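Local coordinates for ubiquitin-like-specific protease 2 (Saccharomyces cerevisiae, PDB 5LNB), which removes SUMO from modified proteins as a cysteine protease of the Ulp1 (C48) family, represented here by the piece that holds the catalytic domain, at residues S64-E67 and K72-Q75; S125-N130 and R224-N229; D235-S240 and K254-N259. One frame throughout, in Å; residues are numbered along the deposited sequence.

Contact 1 of 3, residues S64-E67 and K72-Q75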
ATOM      1  N   SER A  64      -7.471  -9.966  -1.439  1.00 22.88           N
ATOM      2  CA  SER A  64      -7.716 -10.783  -2.622  1.00 27.29           C
ATOM      3  C   SER A  64      -6.557 -11.731  -2.864  1.00 25.60           C
ATOM      4  O   SER A  64      -6.759 -12.915  -3.164  1.00 29.70           O
ATOM      5  CB  SER A  64      -7.945  -9.885  -3.838  1.00 36.42           C
ATOM      6  OG  SER A  64      -7.840 -10.617  -5.044  1.00 44.27           O
ATOM      7  N   SER A  65      -5.329 -11.225  -2.717  1.00 23.79           N
ATOM      8  CA  SER A  65      -4.141 -12.058  -2.859  1.00 24.40           C
ATOM      9  C   SER A  65      -4.125 -13.174  -1.823  1.00 28.46           C
ATOM     10  O   SER A  65      -3.726 -14.307  -2.123  1.00 32.84           O
ATOM     11  CB  SER A  65      -2.886 -11.190  -2.741  1.00 24.13           C
ATOM     12  OG  SER A  65      -1.718 -11.981  -2.714  1.00 26.12           O
ATOM     13  N   ILE A  66      -4.560 -12.876  -0.597  1.00 24.54           N
ATOM     14  CA  ILE A  66      -4.624 -13.919   0.423  1.00 26.36           C
ATOM     15  C   ILE A  66      -5.708 -14.936   0.083  1.00 29.43           C
ATOM     16  O   ILE A  66      -5.503 -16.146   0.239  1.00 30.81           O
ATOM     17  CB  ILE A  66      -4.831 -13.297   1.818  1.00 31.54           C
ATOM     18  CG1 ILE A  66      -3.584 -12.492   2.223  1.00 25.20           C
ATOM     19  CG2 ILE A  66      -5.214 -14.385   2.857  1.00 28.60           C
ATOM     20  CD1 ILE A  66      -3.743 -11.618   3.441  1.00 23.97           C
ATOM     21  N   GLU A  67      -6.869 -14.466  -0.403  1.00 30.44           N
ATOM     22  CA  GLU A  67      -7.955 -15.383  -0.757  1.00 35.38           C
ATOM     23  C   GLU A  67      -7.511 -16.378  -1.820  1.00 34.93           C
ATOM     24  O   GLU A  67      -7.906 -17.547  -1.795  1.00 42.47           O
ATOM     25  CB  GLU A  67      -9.176 -14.613  -1.261  1.00 44.37           C
ATOM     26  CG  GLU A  67      -9.814 -13.659  -0.271  1.00 62.15           C
ATOM     27  CD  GLU A  67     -10.934 -12.828  -0.913  1.00 73.27           C
ATOM     28  OE1 GLU A  67     -10.913 -11.576  -0.795  1.00 68.60           O
ATOM     29  OE2 GLU A  67     -11.824 -13.437  -1.554  1.00 79.45           O
ATOM     30  N   LYS A  72       0.284 -16.093   2.039  1.00 27.87           N
ATOM     31  CA  LYS A  72      -0.365 -16.444   3.292  1.00 29.46           C
ATOM     32  C   LYS A  72      -0.550 -15.187   4.129  1.00 28.09           C
ATOM     33  O   LYS A  72       0.242 -14.244   4.046  1.00 26.33           O
ATOM     34  CB  LYS A  72       0.449 -17.479   4.072  1.00 36.60           C
ATOM     35  CG  LYS A  72       0.830 -18.718   3.272  1.00 39.90           C
ATOM     36  CD  LYS A  72       1.645 -19.665   4.128  1.00 51.19           C
ATOM     37  CE  LYS A  72       2.251 -20.795   3.310  1.00 60.26           C
ATOM     38  NZ  LYS A  72       3.449 -20.354   2.535  1.00 62.78           N
ATOM     39  N   ARG A  73      -1.620 -15.177   4.925  1.00 34.67           N
ATOM     40  CA  ARG A  73      -1.926 -14.011   5.745  1.00 34.90           C
ATOM     41  C   ARG A  73      -0.739 -13.597   6.610  1.00 36.01           C
ATOM     42  O   ARG A  73      -0.450 -12.404   6.749  1.00 34.48           O
ATOM     43  CB  ARG A  73      -3.147 -14.295   6.625  1.00 32.73           C
ATOM     44  CG  ARG A  73      -3.559 -13.095   7.479  1.00 34.10           C
ATOM     45  CD  ARG A  73      -4.899 -13.290   8.170  1.00 35.31           C
ATOM     46  NE  ARG A  73      -5.979 -13.494   7.215  1.00 31.64           N
ATOM     47  CZ  ARG A  73      -6.587 -12.520   6.540  1.00 33.58           C
ATOM     48  NH1 ARG A  73      -6.212 -11.257   6.700  1.00 31.69           N
ATOM     49  NH2 ARG A  73      -7.569 -12.810   5.687  1.00 31.99           N
ATOM     50  N   GLU A  74      -0.047 -14.564   7.209  1.00 30.06           N
ATOM     51  CA  GLU A  74       1.033 -14.252   8.135  1.00 34.12           C
ATOM     52  C   GLU A  74       2.283 -13.703   7.454  1.00 33.18           C
ATOM     53  O   GLU A  74       3.207 -13.300   8.165  1.00 31.17           O
ATOM     54  CB  GLU A  74       1.393 -15.498   8.948  1.00 39.19           C
ATOM     55  CG  GLU A  74       1.757 -16.713   8.105  1.00 49.59           C
ATOM     56  CD  GLU A  74       0.619 -17.737   7.984  1.00 58.56           C
ATOM     57  OE1 GLU A  74      -0.553 -17.348   7.713  1.00 50.10           O
ATOM     58  OE2 GLU A  74       0.912 -18.944   8.163  1.00 62.69           O
ATOM     59  N   GLN A  75       2.344 -13.668   6.123  1.00 30.62           N
ATOM     60  CA  GLN A  75       3.523 -13.178   5.415  1.00 29.59           C
ATOM     61  C   GLN A  75       3.509 -11.674   5.158  1.00 27.41           C
ATOM     62  O   GLN A  75       4.552 -11.123   4.780  1.00 25.14           O
ATOM     63  CB  GLN A  75       3.676 -13.898   4.071  1.00 29.71           C
ATOM     64  CG  GLN A  75       3.869 -15.398   4.188  1.00 31.80           C
ATOM     65  CD  GLN A  75       3.931 -16.085   2.834  1.00 36.08           C
ATOM     66  OE1 GLN A  75       3.327 -15.629   1.857  1.00 36.24           O
ATOM     67  NE2 GLN A  75       4.688 -17.175   2.763  1.00 36.71           N
TER
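The end of helix 51-67 and the short 3-10 turn 73-75 come closest where the CA atoms of Ile-66 and Lys-72 lie 5.7 Å apart, four residues of loop having turned the chain back on itself. Within 64-67 the contact is carried by Ile-66 alone. Its CD1 drops onto the backbone of the turn, 3.8 Å from CA of Arg-73, while its CG2 methyl reaches 4.0 Å from NH2 of the same arginine. Both branches lie on one face of the guanidinium group, with CD1 set toward its rim, and the two side chains run at about a right angle to each other. Arg-73 leaves its backbone with CG anti to N (chi1 -178°) and bends at chi3 (-60°), which folds its flat end back over the isoleucine. A salt bridge from NH1 to Glu-63, about one turn earlier on the helix, would limit the rotation of that end, so the charge is held by the helix that the flat face also packs against. The turn is also bonded internally. Lys-72 N donates an almost straight bond of 3.1 Å to OE1 of Gln-75, arriving well above the carbonyl plane, and Gln-75 N returns a bond of 3.0 Å to Lys-72 O. This pair of bonds ties the two ends of the turn together. The case illustrates a compact helix-to-strand connection at the protein surface: one aliphatic side chain at the helix end packs against a type I turn, after which the chain enters strand 76-78, with Gln-75 already hydrogen-bonded through its backbone to Tyr-112; that strand is an outermost one of the mixed sheet in the Ulp1-type catalytic domain.

Contact 2 of 3, residues S125-N130 and R224-N229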
ATOM      1  N   SER A 125       4.864   4.672  -2.476  1.00 22.88           N
ATOM      2  CA  SER A 125       4.777   3.558  -1.538  1.00 21.48           C
ATOM      3  C   SER A 125       6.089   2.784  -1.492  1.00 21.65           C
ATOM      4  O   SER A 125       6.903   2.837  -2.417  1.00 19.54           O
ATOM      5  CB  SER A 125       3.620   2.626  -1.915  1.00 21.51           C
ATOM      6  OG  SER A 125       3.487   1.555  -1.002  1.00 24.41           O
ATOM      7  N   CYS A 126       6.284   2.045  -0.406  1.00 17.85           N
ATOM      8  CA  CYS A 126       7.374   1.088  -0.364  1.00 22.27           C
ATOM      9  C   CYS A 126       6.876  -0.221   0.235  1.00 22.94           C
ATOM     10  O   CYS A 126       5.810  -0.287   0.844  1.00 20.25           O
ATOM     11  CB  CYS A 126       8.578   1.628   0.416  1.00 20.39           C
ATOM     12  SG  CYS A 126       8.291   1.820   2.144  1.00 26.84           S
ATOM     13  N   ILE A 127       7.654  -1.272   0.011  1.00 22.43           N
ATOM     14  CA  ILE A 127       7.397  -2.601   0.543  1.00 24.31           C
ATOM     15  C   ILE A 127       8.718  -3.104   1.108  1.00 23.35           C
ATOM     16  O   ILE A 127       9.726  -3.157   0.388  1.00 21.25           O
ATOM     17  CB  ILE A 127       6.852  -3.564  -0.526  1.00 21.18           C
ATOM     18  CG1 ILE A 127       5.522  -3.059  -1.065  1.00 20.19           C
ATOM     19  CG2 ILE A 127       6.701  -4.977   0.047  1.00 19.89           C
ATOM     20  CD1 ILE A 127       4.869  -3.983  -2.106  1.00 23.10           C
ATOM     21  N   ILE A 128       8.725  -3.433   2.396  1.00 20.70           N
ATOM     22  CA  ILE A 128       9.941  -3.867   3.077  1.00 19.34           C
ATOM     23  C   ILE A 128      10.038  -5.381   2.974  1.00 23.76           C
ATOM     24  O   ILE A 128       9.118  -6.095   3.388  1.00 24.81           O
ATOM     25  CB  ILE A 128       9.950  -3.424   4.545  1.00 22.38           C
ATOM     26  CG1 ILE A 128       9.571  -1.945   4.665  1.00 21.06           C
ATOM     27  CG2 ILE A 128      11.328  -3.685   5.161  1.00 21.66           C
ATOM     28  CD1 ILE A 128       9.618  -1.432   6.098  1.00 19.95           C
ATOM     29  N   THR A 129      11.150  -5.875   2.427  1.00 20.33           N
ATOM     30  CA  THR A 129      11.378  -7.304   2.278  1.00 20.83           C
ATOM     31  C   THR A 129      12.618  -7.738   3.057  1.00 24.42           C
ATOM     32  O   THR A 129      13.474  -6.925   3.424  1.00 21.41           O
ATOM     33  CB  THR A 129      11.543  -7.692   0.796  1.00 22.99           C
ATOM     34  OG1 THR A 129      12.725  -7.070   0.267  1.00 26.78           O
ATOM     35  CG2 THR A 129      10.326  -7.246  -0.019  1.00 19.24           C
ATOM     36  N   ASN A 130      12.707  -9.046   3.296  1.00 28.05           N
ATOM     37  CA  ASN A 130      13.832  -9.734   3.928  1.00 29.41           C
ATOM     38  C   ASN A 130      13.900  -9.530   5.439  1.00 31.59           C
ATOM     39  O   ASN A 130      14.891  -9.970   6.059  1.00 31.78           O
ATOM     40  CB  ASN A 130      15.179  -9.332   3.312  1.00 28.36           C
ATOM     41  CG  ASN A 130      15.399  -9.981   1.972  1.00 39.32           C
ATOM     42  OD1 ASN A 130      14.834 -11.040   1.696  1.00 43.74           O
ATOM     43  ND2 ASN A 130      16.213  -9.355   1.120  1.00 42.75           N
ATOM     44  N   ARG A 224      -1.380  -3.618  -6.104  1.00 18.82           N
ATOM     45  CA  ARG A 224      -2.197  -4.700  -6.634  1.00 18.70           C
ATOM     46  C   ARG A 224      -1.378  -5.626  -7.519  1.00 22.69           C
ATOM     47  O   ARG A 224      -1.457  -6.852  -7.395  1.00 27.40           O
ATOM     48  CB  ARG A 224      -3.377  -4.133  -7.417  1.00 20.27           C
ATOM     49  CG  ARG A 224      -4.208  -5.213  -8.085  1.00 21.52           C
ATOM     50  CD  ARG A 224      -5.364  -4.631  -8.877  1.00 21.36           C
ATOM     51  NE  ARG A 224      -6.159  -5.689  -9.480  1.00 29.80           N
ATOM     52  CZ  ARG A 224      -7.136  -5.482 -10.359  1.00 37.24           C
ATOM     53  NH1 ARG A 224      -7.431  -4.249 -10.753  1.00 41.66           N
ATOM     54  NH2 ARG A 224      -7.813  -6.510 -10.853  1.00 34.27           N
ATOM     55  N   LYS A 225      -0.586  -5.053  -8.432  1.00 19.34           N
ATOM     56  CA  LYS A 225       0.226  -5.884  -9.316  1.00 22.48           C
ATOM     57  C   LYS A 225       1.244  -6.693  -8.520  1.00 22.37           C
ATOM     58  O   LYS A 225       1.441  -7.884  -8.775  1.00 24.99           O
ATOM     59  CB  LYS A 225       0.925  -5.019 -10.362  1.00 19.27           C
ATOM     60  CG  LYS A 225       1.883  -5.785 -11.266  1.00 23.51           C
ATOM     61  CD  LYS A 225       1.172  -6.842 -12.097  1.00 21.81           C
ATOM     62  CE  LYS A 225       0.027  -6.229 -12.902  1.00 21.82           C
ATOM     63  NZ  LYS A 225      -0.504  -7.170 -13.937  1.00 27.61           N
ATOM     64  N   PHE A 226       1.905  -6.057  -7.551  1.00 18.58           N
ATOM     65  CA  PHE A 226       2.896  -6.770  -6.748  1.00 18.83           C
ATOM     66  C   PHE A 226       2.303  -8.041  -6.141  1.00 23.40           C
ATOM     67  O   PHE A 226       2.926  -9.109  -6.181  1.00 26.20           O
ATOM     68  CB  PHE A 226       3.441  -5.847  -5.652  1.00 17.70           C
ATOM     69  CG  PHE A 226       4.470  -6.495  -4.762  1.00 19.57           C
ATOM     70  CD1 PHE A 226       4.076  -7.261  -3.662  1.00 19.56           C
ATOM     71  CD2 PHE A 226       5.831  -6.332  -5.014  1.00 18.32           C
ATOM     72  CE1 PHE A 226       5.024  -7.862  -2.834  1.00 18.46           C
ATOM     73  CE2 PHE A 226       6.787  -6.929  -4.192  1.00 25.73           C
ATOM     74  CZ  PHE A 226       6.385  -7.698  -3.096  1.00 23.74           C
ATOM     75  N   PHE A 227       1.087  -7.957  -5.603  1.00 20.00           N
ATOM     76  CA  PHE A 227       0.505  -9.081  -4.879  1.00 20.23           C
ATOM     77  C   PHE A 227      -0.279 -10.043  -5.761  1.00 23.72           C
ATOM     78  O   PHE A 227      -0.788 -11.045  -5.257  1.00 28.39           O
ATOM     79  CB  PHE A 227      -0.360  -8.571  -3.738  1.00 19.50           C
ATOM     80  CG  PHE A 227       0.443  -8.124  -2.561  1.00 20.87           C
ATOM     81  CD1 PHE A 227       0.948  -9.052  -1.663  1.00 19.12           C
ATOM     82  CD2 PHE A 227       0.736  -6.782  -2.374  1.00 20.19           C
ATOM     83  CE1 PHE A 227       1.712  -8.645  -0.587  1.00 18.81           C
ATOM     84  CE2 PHE A 227       1.491  -6.371  -1.301  1.00 19.02           C
ATOM     85  CZ  PHE A 227       1.988  -7.302  -0.408  1.00 18.87           C
ATOM     86  N   GLU A 228      -0.356  -9.798  -7.065  1.00 22.07           N
ATOM     87  CA  GLU A 228      -0.722 -10.895  -7.948  1.00 35.68           C
ATOM     88  C   GLU A 228       0.422 -11.899  -8.102  1.00 39.66           C
ATOM     89  O   GLU A 228       0.161 -13.066  -8.411  1.00 45.76           O
ATOM     90  CB  GLU A 228      -1.173 -10.347  -9.303  1.00 31.99           C
ATOM     91  CG  GLU A 228      -2.401  -9.458  -9.164  1.00 35.86           C
ATOM     92  CD  GLU A 228      -2.853  -8.804 -10.467  1.00 46.34           C
ATOM     93  OE1 GLU A 228      -2.018  -8.621 -11.390  1.00 45.34           O
ATOM     94  OE2 GLU A 228      -4.060  -8.469 -10.556  1.00 53.77           O
ATOM     95  N   ASN A 229       1.681 -11.481  -7.871  1.00 29.24           N
ATOM     96  CA  ASN A 229       2.829 -12.388  -7.897  1.00 25.18           C
ATOM     97  C   ASN A 229       4.055 -11.682  -7.320  1.00 27.56           C
ATOM     98  O   ASN A 229       4.836 -11.068  -8.062  1.00 24.90           O
ATOM     99  CB  ASN A 229       3.113 -12.884  -9.316  1.00 24.65           C
ATOM    100  CG  ASN A 229       4.163 -13.991  -9.350  1.00 31.38           C
ATOM    101  OD1 ASN A 229       5.035 -14.062  -8.483  1.00 33.07           O
ATOM    102  ND2 ASN A 229       4.089 -14.850 -10.359  1.00 28.20           N
TER
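Ile-127 on strand 122-129 meets Phe-226 on helix 215-228, a helix-on-sheet packing inside the papain-like fold of the C48 proteases. The contact is wholly buried and its cross-segment chemistry is apolar. Its centre is a CH-pi interaction: CD1 of Ile-127 stands 3.6 Å from the centroid of the Phe-226 ring and only 11° off the ring normal, so that all six ring carbons lie at similar distances from one methyl. The two side chains approach from opposite directions, the isoleucine extended (chi2 -178°) so that its tip leads, and its CG2 methyl reaches the ring's far end, 4.2 Å from CZ. The same CD1 also touches CE2 of Phe-227 at 4.2 Å, less closely and obliquely, and thus fills the angle between two neighbouring phenylalanines.

Aromatic contacts line that angle. Within the helix, CD1 of Phe-226 sits 3.5 Å above the plane of the Phe-227 ring, over its centre, while Tyr-112 of the adjoining strand meets Phe-226 edge-to-face. Phe-227 continues the apolar layer toward Ile-62 on helix 51-67 and Val-114 on strand 112-119.

Hydrogen bonding belongs to each element separately. The backbone of Ile-127 pairs with Leu-162 of the neighbouring strand 159-164, and OG1 of Thr-129 is bound to Asn-160 O. Charges gather on another part of the helix, away from the isoleucine: Glu-228 makes a salt bridge to Lys-225, which also bridges to Asp-257, and a long one to Arg-224. Beyond the helix, Asn-229 is the N-cap of helix 230-238, its OD1 accepting the backbone N-H of Glu-232.

Contact 3 of 3, residues D235-S240 and K254-N259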
ATOM      1  N   ASP A 235      11.554 -10.010  -8.828  1.00 21.60           N
ATOM      2  CA  ASP A 235      12.566 -10.344  -9.824  1.00 23.67           C
ATOM      3  C   ASP A 235      12.590  -9.321 -10.955  1.00 27.69           C
ATOM      4  O   ASP A 235      13.665  -8.943 -11.432  1.00 30.81           O
ATOM      5  CB  ASP A 235      12.334 -11.757 -10.358  1.00 28.44           C
ATOM      6  CG  ASP A 235      12.903 -12.827  -9.438  1.00 41.12           C
ATOM      7  OD1 ASP A 235      13.953 -12.564  -8.813  1.00 47.00           O
ATOM      8  OD2 ASP A 235      12.305 -13.926  -9.327  1.00 43.80           O
ATOM      9  N   VAL A 236      11.418  -8.850 -11.388  1.00 27.77           N
ATOM     10  CA  VAL A 236      11.367  -7.824 -12.427  1.00 25.20           C
ATOM     11  C   VAL A 236      12.138  -6.586 -11.990  1.00 26.39           C
ATOM     12  O   VAL A 236      12.987  -6.069 -12.723  1.00 27.40           O
ATOM     13  CB  VAL A 236       9.907  -7.482 -12.779  1.00 23.07           C
ATOM     14  CG1 VAL A 236       9.859  -6.301 -13.758  1.00 19.99           C
ATOM     15  CG2 VAL A 236       9.222  -8.694 -13.384  1.00 24.46           C
ATOM     16  N   TRP A 237      11.835  -6.079 -10.794  1.00 19.73           N
ATOM     17  CA  TRP A 237      12.559  -4.930 -10.263  1.00 21.54           C
ATOM     18  C   TRP A 237      14.046  -5.227 -10.111  1.00 25.56           C
ATOM     19  O   TRP A 237      14.886  -4.402 -10.483  1.00 28.12           O
ATOM     20  CB  TRP A 237      11.969  -4.517  -8.916  1.00 20.09           C
ATOM     21  CG  TRP A 237      10.659  -3.835  -9.030  1.00 25.73           C
ATOM     22  CD1 TRP A 237      10.173  -3.157 -10.121  1.00 23.82           C
ATOM     23  CD2 TRP A 237       9.649  -3.746  -8.018  1.00 26.05           C
ATOM     24  NE1 TRP A 237       8.925  -2.657  -9.842  1.00 20.51           N
ATOM     25  CE2 TRP A 237       8.580  -3.007  -8.561  1.00 22.58           C
ATOM     26  CE3 TRP A 237       9.547  -4.217  -6.701  1.00 24.57           C
ATOM     27  CZ2 TRP A 237       7.428  -2.725  -7.835  1.00 19.82           C
ATOM     28  CZ3 TRP A 237       8.408  -3.939  -5.984  1.00 18.79           C
ATOM     29  CH2 TRP A 237       7.359  -3.198  -6.551  1.00 20.22           C
ATOM     30  N   LYS A 238      14.389  -6.398  -9.560  1.00 23.31           N
ATOM     31  CA  LYS A 238      15.791  -6.723  -9.303  1.00 23.28           C
ATOM     32  C   LYS A 238      16.633  -6.608 -10.562  1.00 25.86           C
ATOM     33  O   LYS A 238      17.777  -6.147 -10.512  1.00 31.48           O
ATOM     34  CB  LYS A 238      15.920  -8.133  -8.729  1.00 29.98           C
ATOM     35  CG  LYS A 238      16.575  -8.177  -7.363  1.00 42.59           C
ATOM     36  CD  LYS A 238      16.246  -9.475  -6.615  1.00 51.76           C
ATOM     37  CE  LYS A 238      16.141  -9.245  -5.097  1.00 50.31           C
ATOM     38  NZ  LYS A 238      15.853 -10.506  -4.349  1.00 47.40           N
ATOM     39  N   ASN A 239      16.098  -7.043 -11.700  1.00 22.92           N
ATOM     40  CA  ASN A 239      16.864  -7.065 -12.932  1.00 24.01           C
ATOM     41  C   ASN A 239      16.582  -5.851 -13.809  1.00 26.56           C
ATOM     42  O   ASN A 239      16.818  -5.899 -15.017  1.00 30.45           O
ATOM     43  CB  ASN A 239      16.604  -8.371 -13.686  1.00 23.79           C
ATOM     44  CG  ASN A 239      17.150  -9.577 -12.947  1.00 30.11           C
ATOM     45  OD1 ASN A 239      16.402 -10.420 -12.454  1.00 33.88           O
ATOM     46  ND2 ASN A 239      18.462  -9.650 -12.847  1.00 33.57           N
ATOM     47  N   SER A 240      16.109  -4.754 -13.219  1.00 24.37           N
ATOM     48  CA  SER A 240      15.753  -3.584 -14.017  1.00 27.31           C
ATOM     49  C   SER A 240      16.969  -2.824 -14.525  1.00 26.73           C
ATOM     50  O   SER A 240      16.802  -1.857 -15.271  1.00 31.62           O
ATOM     51  CB  SER A 240      14.849  -2.650 -13.205  1.00 27.21           C
ATOM     52  OG  SER A 240      15.520  -2.196 -12.042  1.00 34.35           O
ATOM     53  N   LYS A 254       4.841  -3.018 -19.781  1.00 30.49           N
ATOM     54  CA  LYS A 254       3.998  -4.169 -20.077  1.00 29.27           C
ATOM     55  C   LYS A 254       3.638  -4.920 -18.801  1.00 29.19           C
ATOM     56  O   LYS A 254       2.465  -5.230 -18.560  1.00 27.00           O
ATOM     57  CB  LYS A 254       4.709  -5.090 -21.069  1.00 39.99           C
ATOM     58  CG  LYS A 254       3.878  -6.273 -21.540  1.00 48.52           C
ATOM     59  CD  LYS A 254       4.538  -6.952 -22.736  1.00 58.73           C
ATOM     60  CE  LYS A 254       3.827  -8.245 -23.121  1.00 65.69           C
ATOM     61  NZ  LYS A 254       3.931  -9.286 -22.055  1.00 65.94           N
ATOM     62  N   TYR A 255       4.638  -5.193 -17.957  1.00 25.01           N
ATOM     63  CA  TYR A 255       4.402  -5.966 -16.744  1.00 24.41           C
ATOM     64  C   TYR A 255       3.325  -5.332 -15.875  1.00 24.67           C
ATOM     65  O   TYR A 255       2.475  -6.038 -15.324  1.00 23.35           O
ATOM     66  CB  TYR A 255       5.698  -6.116 -15.941  1.00 23.85           C
ATOM     67  CG  TYR A 255       5.558  -7.107 -14.805  1.00 24.21           C
ATOM     68  CD1 TYR A 255       5.573  -8.472 -15.049  1.00 23.52           C
ATOM     69  CD2 TYR A 255       5.382  -6.678 -13.487  1.00 27.20           C
ATOM     70  CE1 TYR A 255       5.424  -9.389 -14.017  1.00 27.75           C
ATOM     71  CE2 TYR A 255       5.232  -7.594 -12.435  1.00 21.55           C
ATOM     72  CZ  TYR A 255       5.255  -8.943 -12.714  1.00 26.32           C
ATOM     73  OH  TYR A 255       5.120  -9.861 -11.701  1.00 24.86           O
ATOM     74  N   PHE A 256       3.351  -4.000 -15.733  1.00 25.01           N
ATOM     75  CA  PHE A 256       2.424  -3.267 -14.880  1.00 21.65           C
ATOM     76  C   PHE A 256       1.206  -2.727 -15.636  1.00 25.33           C
ATOM     77  O   PHE A 256       0.516  -1.838 -15.116  1.00 25.62           O
ATOM     78  CB  PHE A 256       3.142  -2.112 -14.175  1.00 18.52           C
ATOM     79  CG  PHE A 256       4.052  -2.551 -13.061  1.00 29.51           C
ATOM     80  CD1 PHE A 256       3.556  -2.768 -11.778  1.00 20.89           C
ATOM     81  CD2 PHE A 256       5.412  -2.747 -13.294  1.00 28.20           C
ATOM     82  CE1 PHE A 256       4.397  -3.176 -10.746  1.00 20.14           C
ATOM     83  CE2 PHE A 256       6.258  -3.155 -12.267  1.00 26.03           C
ATOM     84  CZ  PHE A 256       5.746  -3.369 -10.985  1.00 23.68           C
ATOM     85  N   ASP A 257       0.933  -3.233 -16.843  1.00 26.79           N
ATOM     86  CA  ASP A 257      -0.278  -2.876 -17.601  1.00 31.84           C
ATOM     87  C   ASP A 257      -0.431  -1.362 -17.764  1.00 31.26           C
ATOM     88  O   ASP A 257      -1.489  -0.787 -17.482  1.00 31.18           O
ATOM     89  CB  ASP A 257      -1.534  -3.459 -16.948  1.00 33.36           C
ATOM     90  CG  ASP A 257      -1.445  -4.956 -16.735  1.00 43.31           C
ATOM     91  OD1 ASP A 257      -1.962  -5.431 -15.705  1.00 43.40           O
ATOM     92  OD2 ASP A 257      -0.851  -5.651 -17.590  1.00 46.18           O
ATOM     93  N   LYS A 258       0.629  -0.705 -18.243  1.00 26.82           N
ATOM     94  CA  LYS A 258       0.547   0.744 -18.375  1.00 26.88           C
ATOM     95  C   LYS A 258      -0.606   1.164 -19.285  1.00 28.48           C
ATOM     96  O   LYS A 258      -1.212   2.219 -19.065  1.00 30.11           O
ATOM     97  CB  LYS A 258       1.862   1.319 -18.891  1.00 31.64           C
ATOM     98  CG  LYS A 258       1.829   2.842 -18.992  1.00 33.73           C
ATOM     99  CD  LYS A 258       3.156   3.436 -19.414  1.00 38.67           C
ATOM    100  CE  LYS A 258       3.091   4.968 -19.434  1.00 42.51           C
ATOM    101  NZ  LYS A 258       4.395   5.556 -19.876  1.00 50.04           N
ATOM    102  N   ASN A 259      -0.937   0.357 -20.299  1.00 26.15           N
ATOM    103  CA  ASN A 259      -1.988   0.750 -21.238  1.00 31.80           C
ATOM    104  C   ASN A 259      -3.357   0.846 -20.576  1.00 32.59           C
ATOM    105  O   ASN A 259      -4.238   1.535 -21.101  1.00 42.13           O
ATOM    106  CB  ASN A 259      -2.046  -0.227 -22.419  1.00 41.20           C
ATOM    107  CG  ASN A 259      -2.456  -1.631 -21.998  1.00 53.58           C
ATOM    108  OD1 ASN A 259      -2.088  -2.103 -20.926  1.00 58.74           O
ATOM    109  ND2 ASN A 259      -3.225  -2.302 -22.846  1.00 59.31           N
TER
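Val-236 and Tyr-255 meet methyl to ring: CG2 of the valine lies 3.9 Å from the centroid of the Tyr-255 ring and 9° off its normal, a CH-pi contact close to the centre of the face. Tyr-255 sends CG anti to its own nitrogen (chi1 -170°), which turns the ring to receive the methyl and carries the hydroxyl past it to Glu-232 OE1 and Thr-233 OG1 on the preceding turn of helix 230-238. One helix is therefore gripped by both the apolar face and the polar end of a single tyrosine.

Trp-237 and Phe-256 form a second pair with a different geometry. Their planes are only 16° from parallel, yet the rings are slid so far apart that they barely overlap, with 5.5 Å between the centroids of the five-membered ring and the phenyl. The touching atoms are few: CZ of Phe-256 approaches obliquely, 3.5 Å from NE1 of Trp-237 and 3.6 Å from its CZ2. The indole nitrogen also makes a weak hydrogen bond to Pro-205 O. Across the phenylalanine, CD2 of Tyr-255 stands 3.8 Å above the ring plane toward its rim, linking the two pairs into one aromatic group.

Both helices end here. Ser-240 OG donates to Trp-237 O at 2.8 Å, in the carbonyl plane, and the same oxygen accepts the backbone N-H of Ser-240; a Schellman motif with Asp-257 at its C-prime position closes helix 245-255. Between the ends of helices 230-238 and 245-255, the aromatic group reaches inward: Trp-237 meets Phe-164 of strand 159-164, and Phe-256 rests on Asn-222 and Lys-225 of helix 215-228 and on Val-206 and Pro-207, in the loop that follows strand 199-203.

The three contacts differ in depth. Contact 2 is fully buried and joins sheet to helix; contact 1 lies at the surface, and contact 3, partly buried, joins helix ends. Apolar packing crosses all three, but the setting changes it: an aliphatic chain under a charged guanidinium in contact 1, a methyl on a phenyl in contact 2, grouped aromatic rings in contact 3. Helix 215-228 ties them together. Phe-227 O probably accepts a hydrogen bond from Ser-65 OG of contact 1, whereas Lys-225 NZ bridges to Asp-257 OD1 and Phe-226 packs on Trp-237 of contact 3. Contacts 1 and 3, about 11 Å apart at their nearest atoms, do not touch.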